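Local coordinates for protein vanadium-dependent haloperoxidase (Zobellia galactanivorans, PDB 4CIT) that probably oxidises iodide with hydrogen peroxide at a bound vanadate, as a bacterial vanadium-dependent iodoperoxidase, at residues N207-F212 / A324-W329; V213-A218 / V444-M449; P226-E231 / N345-D350; Y364-S369 / I416-G421. All coordinates share one frame; numbering follows the deposited sequence.

Contact 1. Residues N207-F212 / A324-W329; sequences NKIRPF and AFISCW
I326 reaches from helix 307-335 into the bend of the chain running from N207 to P211, and its course from CB outward is a worked example of one aliphatic side chain filling the bend of a loop. From CB the branch methyl CG2, anti to the backbone N, turns to the 3-10 segment at N207, 4.3 Å from N207 CA. The other arm, CG1, runs beside that N and is extended at the next bond (chi2 174°), carrying CD1 outward. There CD1 meets P211 CA at 3.8 Å and I209 O at 3.9 Å, with R210 O at a similar range. I209 CB also touches it, at 4.1 Å, the two isoleucine side chains crossing at about a right angle. A water accepts from N207 N at 3.1 Å and gives a weak bond to W329 O, while the side-chain amide ND2 of N207 bonds D330 and F212 N bonds D323, both on the same helix. W206 and A217 also cover I326. With no direct hydrogen bond between the two segments, their chemistry implies a fit by shape: the loop follows the contour of a methyl group, and water joins the backbones beside it.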
loop_
_atom_site.group_PDB
_atom_site.type_symbol
_atom_site.label_atom_id
_atom_site.label_comp_id
_atom_site.label_asym_id
_atom_site.label_seq_id
_atom_site.Cartn_x
_atom_site.Cartn_y
_atom_site.Cartn_z
ATOM N N ASN A 207 7.526 -11.353 -6.647
ATOM C CA ASN A 207 8.767 -11.557 -5.963
ATOM C C ASN A 207 10.025 -11.284 -6.749
ATOM O O ASN A 207 11.122 -11.369 -6.185
ATOM C CB ASN A 207 8.781 -12.893 -5.236
ATOM C CG ASN A 207 8.861 -14.037 -6.132
ATOM O OD1 ASN A 207 8.695 -13.897 -7.369
ATOM N ND2 ASN A 207 9.087 -15.245 -5.538
ATOM N N LYS A 208 9.870 -10.980 -8.034
ATOM C CA LYS A 208 11.029 -10.638 -8.878
ATOM C C LYS A 208 11.218 -9.140 -9.065
ATOM O O LYS A 208 12.149 -8.738 -9.766
ATOM C CB LYS A 208 10.884 -11.295 -10.232
ATOM C CG LYS A 208 10.779 -12.778 -10.159
ATOM C CD LYS A 208 11.991 -13.450 -9.670
ATOM C CE LYS A 208 11.808 -14.991 -9.701
ATOM N NZ LYS A 208 12.151 -15.573 -8.352
ATOM N N ILE A 209 10.398 -8.333 -8.410
ATOM C CA ILE A 209 10.542 -6.851 -8.432
ATOM C C ILE A 209 11.672 -6.526 -7.437
ATOM O O ILE A 209 11.789 -7.122 -6.369
ATOM C CB ILE A 209 9.215 -6.206 -7.964
ATOM C CG1 ILE A 209 8.027 -6.617 -8.899
ATOM C CG2 ILE A 209 9.438 -4.685 -7.914
ATOM C CD1 ILE A 209 8.206 -6.150 -10.319
ATOM N N ARG A 210 12.510 -5.555 -7.762
ATOM C CA ARG A 210 13.492 -5.042 -6.824
ATOM C C ARG A 210 12.886 -4.494 -5.572
ATOM O O ARG A 210 12.135 -3.516 -5.628
ATOM C CB ARG A 210 14.275 -3.936 -7.515
ATOM C CG ARG A 210 15.490 -3.401 -6.692
ATOM C CD ARG A 210 16.106 -2.195 -7.307
ATOM N NE ARG A 210 15.128 -1.105 -7.470
ATOM C CZ ARG A 210 15.175 -0.158 -8.382
ATOM N NH1 ARG A 210 16.158 -0.083 -9.249
ATOM N NH2 ARG A 210 14.282 0.769 -8.370
ATOM N N PRO A 211 13.200 -5.065 -4.400
ATOM C CA PRO A 211 12.690 -4.408 -3.206
ATOM C C PRO A 211 13.393 -3.079 -2.895
ATOM O O PRO A 211 14.539 -2.828 -3.357
ATOM C CB PRO A 211 13.002 -5.410 -2.097
ATOM C CG PRO A 211 13.643 -6.576 -2.703
ATOM C CD PRO A 211 14.043 -6.218 -4.112
ATOM N N PHE A 212 12.718 -2.174 -2.216
ATOM C CA PHE A 212 13.366 -0.915 -1.775
ATOM C C PHE A 212 14.378 -1.054 -0.673
ATOM O O PHE A 212 15.449 -0.433 -0.721
ATOM C CB PHE A 212 12.268 0.070 -1.309
ATOM C CG PHE A 212 11.452 0.644 -2.417
ATOM C CD1 PHE A 212 11.969 1.627 -3.272
ATOM C CD2 PHE A 212 10.168 0.195 -2.680
ATOM C CE1 PHE A 212 11.166 2.176 -4.267
ATOM C CE2 PHE A 212 9.392 0.701 -3.745
ATOM C CZ PHE A 212 9.888 1.774 -4.487
ATOM N N ALA A 324 6.390 -4.892 1.797
ATOM C CA ALA A 324 5.439 -5.844 2.394
ATOM C C ALA A 324 4.696 -6.675 1.310
ATOM O O ALA A 324 4.529 -7.932 1.419
ATOM C CB ALA A 324 4.486 -5.136 3.288
ATOM N N PHE A 325 4.289 -6.036 0.209
ATOM C CA PHE A 325 3.667 -6.752 -0.894
ATOM C C PHE A 325 4.638 -7.754 -1.510
ATOM O O PHE A 325 4.211 -8.813 -1.937
ATOM C CB PHE A 325 3.033 -5.799 -1.893
ATOM C CG PHE A 325 1.645 -5.403 -1.557
ATOM C CD1 PHE A 325 0.623 -6.309 -1.755
ATOM C CD2 PHE A 325 1.359 -4.123 -1.103
ATOM C CE1 PHE A 325 -0.669 -5.936 -1.447
ATOM C CE2 PHE A 325 0.043 -3.724 -0.897
ATOM C CZ PHE A 325 -0.956 -4.662 -1.045
ATOM N N ILE A 326 5.894 -7.348 -1.748
ATOM C CA ILE A 326 6.862 -8.278 -2.305
ATOM C C ILE A 326 7.048 -9.509 -1.378
ATOM O O ILE A 326 7.006 -10.647 -1.836
ATOM C CB ILE A 326 8.202 -7.590 -2.504
ATOM C CG1 ILE A 326 7.982 -6.552 -3.617
ATOM C CG2 ILE A 326 9.292 -8.601 -2.886
ATOM C CD1 ILE A 326 9.176 -5.645 -3.886
ATOM N N SER A 327 7.210 -9.236 -0.069
ATOM C CA SER A 327 7.358 -10.305 0.932
ATOM C C SER A 327 6.120 -11.234 0.938
ATOM O O SER A 327 6.256 -12.469 0.988
ATOM C CB SER A 327 7.623 -9.667 2.295
ATOM O OG SER A 327 7.801 -10.647 3.294
ATOM N N CYS A 328 4.930 -10.659 0.901
ATOM C CA CYS A 328 3.723 -11.447 0.983
ATOM C C CYS A 328 3.486 -12.250 -0.288
ATOM O O CYS A 328 3.258 -13.483 -0.221
ATOM C CB CYS A 328 2.569 -10.538 1.256
ATOM S SG CYS A 328 0.986 -11.450 1.307
ATOM N N TRP A 329 3.624 -11.625 -1.457
ATOM C CA TRP A 329 3.502 -12.323 -2.742
ATOM C C TRP A 329 4.577 -13.425 -2.958
ATOM O O TRP A 329 4.310 -14.466 -3.551
ATOM C CB TRP A 329 3.446 -11.371 -3.921
ATOM C CG TRP A 329 2.063 -11.194 -4.439
ATOM C CD1 TRP A 329 1.587 -11.593 -5.680
ATOM C CD2 TRP A 329 0.906 -10.679 -3.726
ATOM N NE1 TRP A 329 0.253 -11.375 -5.764
ATOM C CE2 TRP A 329 -0.198 -10.781 -4.602
ATOM C CE3 TRP A 329 0.718 -10.136 -2.469
ATOM C CZ2 TRP A 329 -1.457 -10.349 -4.246
ATOM C CZ3 TRP A 329 -0.530 -9.716 -2.114
ATOM C CH2 TRP A 329 -1.614 -9.860 -2.969
HETATM O O HOH W 1 5.561 -13.762 -6.263
#

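Contact 2. Residues V213-A218 / V444-M449; sequences VLDSAA and VNKLHM
V213 and K446 carry most of this contact, which joins the loop 213-218 to the C-terminal end of helix 426-446. Its apolar part lies along the lysine's carbon chain. K446 is extended all the way out, with CG anti to the backbone N (chi1 -180°), and the two side chains run antiparallel alongside each other. V213 CG1 is pressed against K446 CD at 3.5 Å, tighter than usual for two carbons, and against CE a little farther on. Next to the lysine in sequence, L447, the first residue to leave the helical conformation, sends CD1 to V213 CG2 at 4.2 Å.

The direct polar part is a single hydrogen bond, from K446 NZ to V213 O at 2.7 Å; the donor lies in the carbonyl plane, on a lone pair, with a C=O...N angle of 139°. The third kind is mediated by solvent. D215 OD1 stands 4.1 Å from K446 NZ, beyond a salt bridge, and a water closes the gap by donating to OD1 and accepting from NZ, each at 2.8 Å. A methionine in place of K446 would probably leave V213 O without this donor and D215 without its water-linked positive charge. The loop is also tied to helix 307-335, where D323 accepts from the backbone N of V213 and of L214. The chemistry thus implies an amphipathic lysine whose methylenes pack and whose ammonium ties down a helix-to-loop junction.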
loop_
_atom_site.group_PDB
_atom_site.type_symbol
_atom_site.label_atom_id
_atom_site.label_comp_id
_atom_site.label_asym_id
_atom_site.label_seq_id
_atom_site.Cartn_x
_atom_site.Cartn_y
_atom_site.Cartn_z
ATOM N N VAL A 213 14.047 -1.830 0.369
ATOM C CA VAL A 213 14.848 -1.918 1.620
ATOM C C VAL A 213 15.315 -3.358 1.931
ATOM O O VAL A 213 16.393 -3.627 2.535
ATOM C CB VAL A 213 13.982 -1.426 2.830
ATOM C CG1 VAL A 213 14.823 -1.226 4.047
ATOM C CG2 VAL A 213 13.214 -0.134 2.526
ATOM N N LEU A 214 14.498 -4.343 1.550
ATOM C CA LEU A 214 14.817 -5.741 1.847
ATOM C C LEU A 214 16.112 -6.116 1.189
ATOM O O LEU A 214 16.442 -5.606 0.103
ATOM C CB LEU A 214 13.795 -6.709 1.329
ATOM C CG LEU A 214 12.356 -6.476 1.780
ATOM C CD1 LEU A 214 11.420 -7.494 1.137
ATOM C CD2 LEU A 214 12.303 -6.471 3.273
ATOM N N ASP A 215 16.839 -7.001 1.856
ATOM C CA ASP A 215 18.023 -7.611 1.227
ATOM C C ASP A 215 17.662 -8.589 0.123
ATOM O O ASP A 215 18.407 -8.765 -0.868
ATOM C CB ASP A 215 18.857 -8.290 2.299
ATOM C CG ASP A 215 19.397 -7.303 3.324
ATOM O OD1 ASP A 215 19.886 -6.216 2.937
ATOM O OD2 ASP A 215 19.300 -7.624 4.549
ATOM N N SER A 216 16.467 -9.203 0.239
ATOM C CA SER A 216 15.941 -10.073 -0.812
ATOM C C SER A 216 14.488 -10.236 -0.580
ATOM O O SER A 216 14.043 -10.036 0.525
ATOM C CB SER A 216 16.585 -11.451 -0.858
ATOM O OG SER A 216 16.135 -12.250 0.222
ATOM N N ALA A 217 13.779 -10.632 -1.630
ATOM C CA ALA A 217 12.321 -10.799 -1.507
ATOM C C ALA A 217 11.889 -11.723 -0.381
ATOM O O ALA A 217 10.839 -11.559 0.198
ATOM C CB ALA A 217 11.723 -11.238 -2.831
ATOM N N ALA A 218 12.653 -12.790 -0.184
ATOM C CA ALA A 218 12.415 -13.791 0.834
ATOM C C ALA A 218 12.918 -13.536 2.244
ATOM O O ALA A 218 12.785 -14.419 3.091
ATOM C CB ALA A 218 12.967 -15.185 0.354
ATOM N N VAL A 444 11.834 0.301 9.709
ATOM C CA VAL A 444 11.999 1.466 10.569
ATOM C C VAL A 444 13.384 1.512 11.257
ATOM O O VAL A 444 13.913 2.570 11.508
ATOM C CB VAL A 444 10.861 1.662 11.573
ATOM C CG1 VAL A 444 9.582 1.843 10.835
ATOM C CG2 VAL A 444 10.755 0.564 12.530
ATOM N N ASN A 445 13.985 0.363 11.442
ATOM C CA ASN A 445 15.300 0.265 12.095
ATOM C C ASN A 445 16.362 0.513 11.083
ATOM O O ASN A 445 17.504 0.861 11.502
ATOM C CB ASN A 445 15.494 -1.125 12.758
ATOM C CG ASN A 445 14.754 -1.247 14.064
ATOM O OD1 ASN A 445 14.525 -0.270 14.749
ATOM N ND2 ASN A 445 14.388 -2.472 14.431
ATOM N N LYS A 446 16.083 0.271 9.798
ATOM C CA LYS A 446 17.109 0.437 8.767
ATOM C C LYS A 446 17.133 1.881 8.271
ATOM O O LYS A 446 18.235 2.453 8.202
ATOM C CB LYS A 446 16.955 -0.578 7.655
ATOM C CG LYS A 446 18.017 -0.418 6.574
ATOM C CD LYS A 446 17.932 -1.549 5.610
ATOM C CE LYS A 446 18.634 -1.197 4.304
ATOM N NZ LYS A 446 18.677 -2.340 3.331
ATOM N N LEU A 447 15.982 2.497 7.932
ATOM C CA LEU A 447 15.938 3.822 7.310
ATOM C C LEU A 447 16.175 4.961 8.314
ATOM O O LEU A 447 15.454 5.106 9.300
ATOM C CB LEU A 447 14.623 4.115 6.538
ATOM C CG LEU A 447 14.334 3.099 5.418
ATOM C CD1 LEU A 447 13.040 3.518 4.688
ATOM C CD2 LEU A 447 15.508 2.963 4.455
ATOM N N HIS A 448 17.203 5.731 8.093
ATOM C CA HIS A 448 17.465 6.923 8.949
ATOM C C HIS A 448 17.093 8.113 8.176
ATOM O O HIS A 448 17.882 8.592 7.333
ATOM C CB HIS A 448 18.898 6.943 9.352
ATOM C CG HIS A 448 19.248 7.998 10.352
ATOM N ND1 HIS A 448 20.550 8.440 10.521
ATOM C CD2 HIS A 448 18.483 8.711 11.218
ATOM C CE1 HIS A 448 20.572 9.402 11.423
ATOM N NE2 HIS A 448 19.341 9.566 11.876
ATOM N N MET A 449 15.921 8.625 8.421
ATOM C CA MET A 449 15.404 9.784 7.717
ATOM C C MET A 449 15.384 11.028 8.585
ATOM O O MET A 449 15.838 12.062 8.181
ATOM C CB MET A 449 14.033 9.441 7.082
ATOM C CG MET A 449 14.113 8.264 6.088
ATOM S SD MET A 449 12.448 7.502 5.547
ATOM C CE MET A 449 11.595 8.862 4.919
HETATM O O HOH W 2 20.143 -4.182 4.885
#

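Contact 3. Residues P226-E231 / N345-D350; sequences PAYSLE and NQHIDD
L230 CD1 sits on the imidazole of H347 in a CH-pi contact, the closely packed half of a surface junction between an ST turn at S229 and the last turn of helix 340-347 in the PAP2 family region. The methyl is 3.6 Å from the ring centroid and 15° off the ring normal, resting over one face and shifted toward the rim, with ND1 and CG as its nearest ring atoms. Leucine geometry explains the reach: CD1 continues the line of the chain (chi2 -178°), so that the methyl arrives end-on at the flat ring, the two side chains crossing at about a right angle. V343, one turn earlier on the helix, also touches L230, and Y237 of helix 235-253 packs on it as well.

The other half is looser and wetter. Y228 OH approaches the ring obliquely, 3.7 Å from H347 NE2, and the link between these polar atoms runs through a water. That water lies in the ring plane at its edge and accepts weakly from H347 NE2 at 2.9 Å; its bonds to Y228 OH and Q346 OE1 are long and weak. Y228 also meets the ring of F236 and touches P188 and I338. Within segment 226-231 itself, the turn that presents L230 is closed by E231 N, which donates to S229 OG at 3.1 Å with an angle of 153° at the hydrogen.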
loop_
_atom_site.group_PDB
_atom_site.type_symbol
_atom_site.label_atom_id
_atom_site.label_comp_id
_atom_site.label_asym_id
_atom_site.label_seq_id
_atom_site.Cartn_x
_atom_site.Cartn_y
_atom_site.Cartn_z
ATOM N N PRO A 226 0.055 -24.906 7.694
ATOM C CA PRO A 226 -0.283 -26.268 7.978
ATOM C C PRO A 226 -0.556 -27.076 6.759
ATOM O O PRO A 226 -1.111 -26.566 5.767
ATOM C CB PRO A 226 -1.551 -26.177 8.862
ATOM C CG PRO A 226 -1.845 -24.770 9.035
ATOM C CD PRO A 226 -0.762 -23.926 8.419
ATOM N N ALA A 227 -0.063 -28.313 6.789
ATOM C CA ALA A 227 -0.240 -29.207 5.612
ATOM C C ALA A 227 -1.735 -29.419 5.299
ATOM O O ALA A 227 -2.504 -29.734 6.173
ATOM C CB ALA A 227 0.394 -30.539 5.863
ATOM N N TYR A 228 -2.081 -29.226 4.062
ATOM C CA TYR A 228 -3.414 -29.567 3.585
ATOM C C TYR A 228 -3.755 -31.023 4.034
ATOM O O TYR A 228 -2.983 -32.031 3.839
ATOM C CB TYR A 228 -3.469 -29.464 2.084
ATOM C CG TYR A 228 -4.765 -29.963 1.502
ATOM C CD1 TYR A 228 -5.846 -29.140 1.444
ATOM C CD2 TYR A 228 -4.918 -31.249 1.036
ATOM C CE1 TYR A 228 -7.019 -29.530 0.883
ATOM C CE2 TYR A 228 -6.149 -31.657 0.494
ATOM C CZ TYR A 228 -7.193 -30.744 0.435
ATOM O OH TYR A 228 -8.429 -31.054 -0.019
ATOM N N SER A 229 -4.913 -31.144 4.642
ATOM C CA SER A 229 -5.364 -32.429 5.100
ATOM C C SER A 229 -6.836 -32.362 5.400
ATOM O O SER A 229 -7.296 -31.352 5.889
ATOM C CB SER A 229 -4.598 -32.826 6.383
ATOM O OG SER A 229 -5.092 -34.058 6.902
ATOM N N LEU A 230 -7.545 -33.461 5.096
ATOM C CA LEU A 230 -8.949 -33.637 5.384
ATOM C C LEU A 230 -9.150 -34.539 6.618
ATOM O O LEU A 230 -10.281 -34.706 7.114
ATOM C CB LEU A 230 -9.703 -34.150 4.147
ATOM C CG LEU A 230 -9.684 -33.169 2.972
ATOM C CD1 LEU A 230 -10.460 -33.696 1.813
ATOM C CD2 LEU A 230 -10.284 -31.832 3.400
ATOM N N GLU A 231 -8.040 -34.959 7.221
ATOM C CA GLU A 231 -8.170 -35.675 8.443
ATOM C C GLU A 231 -8.697 -34.794 9.528
ATOM O O GLU A 231 -8.190 -33.715 9.752
ATOM C CB GLU A 231 -6.832 -36.321 8.806
ATOM C CG GLU A 231 -6.365 -37.387 7.834
ATOM C CD GLU A 231 -7.295 -38.607 7.856
ATOM O OE1 GLU A 231 -7.385 -39.290 8.913
ATOM O OE2 GLU A 231 -7.973 -38.851 6.828
ATOM N N ASN A 345 -16.443 -26.294 -0.554
ATOM C CA ASN A 345 -17.441 -26.694 -1.545
ATOM C C ASN A 345 -17.155 -28.091 -2.149
ATOM O O ASN A 345 -18.124 -28.834 -2.423
ATOM C CB ASN A 345 -17.594 -25.694 -2.665
ATOM C CG ASN A 345 -18.222 -24.397 -2.185
ATOM O OD1 ASN A 345 -19.099 -24.376 -1.251
ATOM N ND2 ASN A 345 -17.897 -23.383 -2.824
ATOM N N GLN A 346 -15.883 -28.484 -2.262
ATOM C CA GLN A 346 -15.534 -29.787 -2.793
ATOM C C GLN A 346 -15.642 -30.951 -1.802
ATOM O O GLN A 346 -15.849 -32.118 -2.235
ATOM C CB GLN A 346 -14.168 -29.766 -3.521
ATOM C CG GLN A 346 -14.241 -29.029 -4.839
ATOM C CD GLN A 346 -12.918 -28.504 -5.468
ATOM O OE1 GLN A 346 -11.935 -29.099 -5.370
ATOM N NE2 GLN A 346 -12.966 -27.360 -6.091
ATOM N N HIS A 347 -15.514 -30.682 -0.509
ATOM C CA HIS A 347 -15.445 -31.763 0.467
ATOM C C HIS A 347 -16.374 -31.676 1.614
ATOM O O HIS A 347 -16.523 -32.692 2.296
ATOM C CB HIS A 347 -14.003 -31.927 0.975
ATOM C CG HIS A 347 -13.034 -32.145 -0.116
ATOM N ND1 HIS A 347 -12.909 -33.372 -0.751
ATOM C CD2 HIS A 347 -12.165 -31.311 -0.737
ATOM C CE1 HIS A 347 -12.037 -33.275 -1.738
ATOM N NE2 HIS A 347 -11.552 -32.039 -1.738
ATOM N N ILE A 348 -16.974 -30.524 1.913
ATOM C CA ILE A 348 -17.766 -30.369 3.096
ATOM C C ILE A 348 -19.219 -30.047 2.825
ATOM O O ILE A 348 -20.117 -30.670 3.416
ATOM C CB ILE A 348 -17.187 -29.262 4.009
ATOM C CG1 ILE A 348 -15.707 -29.550 4.304
ATOM C CG2 ILE A 348 -18.068 -29.051 5.225
ATOM C CD1 ILE A 348 -15.381 -30.777 5.060
ATOM N N ASP A 349 -19.489 -28.995 2.022
ATOM C CA ASP A 349 -20.842 -28.410 1.937
ATOM C C ASP A 349 -20.858 -27.681 0.588
ATOM O O ASP A 349 -20.212 -26.640 0.424
ATOM C CB ASP A 349 -21.106 -27.480 3.106
ATOM C CG ASP A 349 -22.496 -26.847 3.110
ATOM O OD1 ASP A 349 -23.183 -26.779 2.053
ATOM O OD2 ASP A 349 -22.848 -26.304 4.200
ATOM N N ASP A 350 -21.652 -28.203 -0.352
ATOM C CA ASP A 350 -21.659 -27.573 -1.673
ATOM C C ASP A 350 -22.504 -26.300 -1.761
ATOM O O ASP A 350 -22.456 -25.614 -2.843
ATOM C CB ASP A 350 -22.001 -28.567 -2.783
ATOM C CG ASP A 350 -23.372 -29.265 -2.615
ATOM O OD1 ASP A 350 -24.146 -28.845 -1.789
ATOM O OD2 ASP A 350 -23.677 -30.198 -3.372
HETATM O O HOH W 3 -10.279 -29.494 -2.344
#

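Contact 4. Residues Y364-S369 / I416-G421; sequences YTSGHS and ISRMYG. With VO4 (vanadate ion), chain D; VO4 (vanadate ion), chain E; VO4 (vanadate ion), chain C.
R418 is bent at two successive bonds (chi2 -54°, chi3 -79°), and this brings its guanidinium flat onto the ring of H368. The centres are 3.6 Å apart and the planes only 17° from parallel, a stack of guanidinium on imidazole, with R418 CD adding a CH-pi contact over the same face. H368 ND1 and R418 NE come close in this stack but do not bond to each other; both turn to the vanadate of chain D instead. Its O2 accepts from H368 ND1 and from R418 NE, each at 3.0 Å, and from S366 OG at 2.6 Å. A weak bond from H368 N adds to these, so one oxygen is gripped by donors from both segments. H368 ND1 also donates to O1 of the chain C vanadate at 3.1 Å, near the plane of the ring, while G367 N donates to O3 of the chain E vanadate at 2.9 Å. S366 is also the N-cap, its OG accepting from S369 N at 3.1 Å. Away from ND1, H368 NE2 bonds the carbonyls of W266 and D267; R418 NH1 makes a salt bridge to D267, and NH2 bonds a vanadate O4. A leucine in place of R418 would probably leave O2 and O4 each with one donor fewer, D267 without its mate and the stacked face of H368 poorly covered. The ends of helices 367-383 and 407-420 thus form one part of the vanadate pocket, which K332 of helix 307-335, R339, P359, F361 and H424 complete, with helices 258-266 and 426-446 packing alongside.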
loop_
_atom_site.group_PDB
_atom_site.type_symbol
_atom_site.label_atom_id
_atom_site.label_comp_id
_atom_site.label_asym_id
_atom_site.label_seq_id
_atom_site.Cartn_x
_atom_site.Cartn_y
_atom_site.Cartn_z
ATOM N N TYR A 364 -1.803 -17.951 1.318
ATOM C CA TYR A 364 -0.956 -17.824 2.516
ATOM C C TYR A 364 0.315 -17.057 2.165
ATOM O O TYR A 364 0.985 -17.459 1.256
ATOM C CB TYR A 364 -0.571 -19.223 3.009
ATOM C CG TYR A 364 0.249 -19.279 4.273
ATOM C CD1 TYR A 364 -0.305 -19.228 5.510
ATOM C CD2 TYR A 364 1.653 -19.357 4.195
ATOM C CE1 TYR A 364 0.471 -19.310 6.659
ATOM C CE2 TYR A 364 2.438 -19.448 5.306
ATOM C CZ TYR A 364 1.855 -19.422 6.531
ATOM O OH TYR A 364 2.604 -19.561 7.656
ATOM N N THR A 365 0.696 -16.021 2.841
ATOM C CA THR A 365 -0.019 -15.348 3.952
ATOM C C THR A 365 -0.975 -14.282 3.386
ATOM O O THR A 365 -0.996 -14.010 2.161
ATOM C CB THR A 365 1.021 -14.649 4.857
ATOM O OG1 THR A 365 1.937 -13.946 3.983
ATOM C CG2 THR A 365 1.705 -15.638 5.782
ATOM N N SER A 366 -1.840 -13.715 4.230
ATOM C CA SER A 366 -2.836 -12.729 3.860
ATOM C C SER A 366 -2.219 -11.348 3.606
ATOM O O SER A 366 -1.495 -10.854 4.479
ATOM C CB SER A 366 -3.836 -12.568 4.993
ATOM O OG SER A 366 -4.562 -11.317 4.896
ATOM N N GLY A 367 -2.449 -10.810 2.394
ATOM C CA GLY A 367 -2.017 -9.508 2.046
ATOM C C GLY A 367 -2.481 -8.410 2.977
ATOM O O GLY A 367 -1.697 -7.538 3.392
ATOM N N HIS A 368 -3.763 -8.432 3.313
ATOM C CA HIS A 368 -4.270 -7.491 4.246
ATOM C C HIS A 368 -3.492 -7.520 5.535
ATOM O O HIS A 368 -3.195 -6.472 6.164
ATOM C CB HIS A 368 -5.740 -7.759 4.582
ATOM C CG HIS A 368 -6.693 -7.325 3.547
ATOM N ND1 HIS A 368 -6.793 -7.950 2.324
ATOM C CD2 HIS A 368 -7.683 -6.384 3.587
ATOM C CE1 HIS A 368 -7.731 -7.328 1.613
ATOM N NE2 HIS A 368 -8.320 -6.433 2.382
ATOM N N SER A 369 -3.213 -8.738 6.021
ATOM C CA SER A 369 -2.499 -8.929 7.268
ATOM C C SER A 369 -1.056 -8.445 7.255
ATOM O O SER A 369 -0.640 -7.673 8.174
ATOM C CB SER A 369 -2.535 -10.366 7.775
ATOM O OG SER A 369 -3.908 -10.730 7.901
ATOM N N ILE A 416 -8.428 -9.669 11.143
ATOM C CA ILE A 416 -9.559 -10.546 11.485
ATOM C C ILE A 416 -10.734 -10.380 10.545
ATOM O O ILE A 416 -11.515 -11.324 10.408
ATOM C CB ILE A 416 -10.003 -10.401 12.964
ATOM C CG1 ILE A 416 -10.779 -11.674 13.435
ATOM C CG2 ILE A 416 -10.828 -9.158 13.243
ATOM C CD1 ILE A 416 -9.922 -12.907 13.498
ATOM N N SER A 417 -10.821 -9.256 9.833
ATOM C CA SER A 417 -11.883 -9.078 8.824
ATOM C C SER A 417 -11.821 -10.153 7.780
ATOM O O SER A 417 -12.849 -10.478 7.212
ATOM C CB SER A 417 -11.812 -7.731 8.163
ATOM O OG SER A 417 -10.787 -7.712 7.221
ATOM N N ARG A 418 -10.622 -10.698 7.525
ATOM C CA ARG A 418 -10.466 -11.772 6.538
ATOM C C ARG A 418 -11.000 -13.138 6.999
ATOM O O ARG A 418 -11.323 -13.935 6.132
ATOM C CB ARG A 418 -9.016 -11.901 6.078
ATOM C CG ARG A 418 -8.400 -10.548 5.751
ATOM C CD ARG A 418 -9.177 -9.708 4.766
ATOM N NE ARG A 418 -8.954 -10.169 3.357
ATOM C CZ ARG A 418 -9.691 -9.871 2.307
ATOM N NH1 ARG A 418 -10.789 -9.137 2.395
ATOM N NH2 ARG A 418 -9.311 -10.319 1.062
ATOM N N MET A 419 -11.094 -13.334 8.308
ATOM C CA MET A 419 -11.730 -14.527 8.885
ATOM C C MET A 419 -13.221 -14.365 8.780
ATOM O O MET A 419 -13.921 -15.300 8.261
ATOM C CB MET A 419 -11.307 -14.733 10.348
ATOM C CG MET A 419 -12.111 -15.842 11.019
ATOM S SD MET A 419 -11.935 -17.494 10.331
ATOM C CE MET A 419 -10.114 -17.599 10.431
ATOM N N TYR A 420 -13.719 -13.181 9.172
ATOM C CA TYR A 420 -15.174 -12.924 8.988
ATOM C C TYR A 420 -15.547 -13.006 7.563
ATOM O O TYR A 420 -16.686 -13.365 7.244
ATOM C CB TYR A 420 -15.543 -11.553 9.491
ATOM C CG TYR A 420 -15.153 -11.246 10.937
ATOM C CD1 TYR A 420 -15.119 -12.238 11.898
ATOM C CD2 TYR A 420 -14.943 -9.916 11.361
ATOM C CE1 TYR A 420 -14.816 -11.953 13.242
ATOM C CE2 TYR A 420 -14.623 -9.626 12.691
ATOM C CZ TYR A 420 -14.574 -10.621 13.604
ATOM O OH TYR A 420 -14.313 -10.368 14.931
ATOM N N GLY A 421 -14.610 -12.627 6.673
ATOM C CA GLY A 421 -14.901 -12.655 5.279
ATOM C C GLY A 421 -14.936 -14.013 4.576
ATOM O O GLY A 421 -15.438 -14.089 3.419
HETATM O O2 VO4 D . -6.108 -10.808 2.849
HETATM O O3 VO4 E . -4.368 -12.276 0.848
HETATM O O1 VO4 C . -5.671 -9.817 0.098
#

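Contacts 1, 2 and 3 share one long loop, between helices 172-175 and 235-253, and fix it in turn to helices 307-335, 426-446 and 340-347; contact 4 forms part of the vanadate pocket. Contacts 1 and 2 have centres 12 Å apart and touch, A217 CB lying 3.6 Å from I326 CG2. Contact 1 also reaches contact 4, through C328 SG at 3.3 Å from T365 O, although the side chain of I326 remains about 14 Å from a vanadate. Contact 3 comes within about 5 Å of contact 4 at nearest atoms without touching, and contact 2 within about 10 Å. The same loop thus takes part in two partly buried contacts and one at the surface.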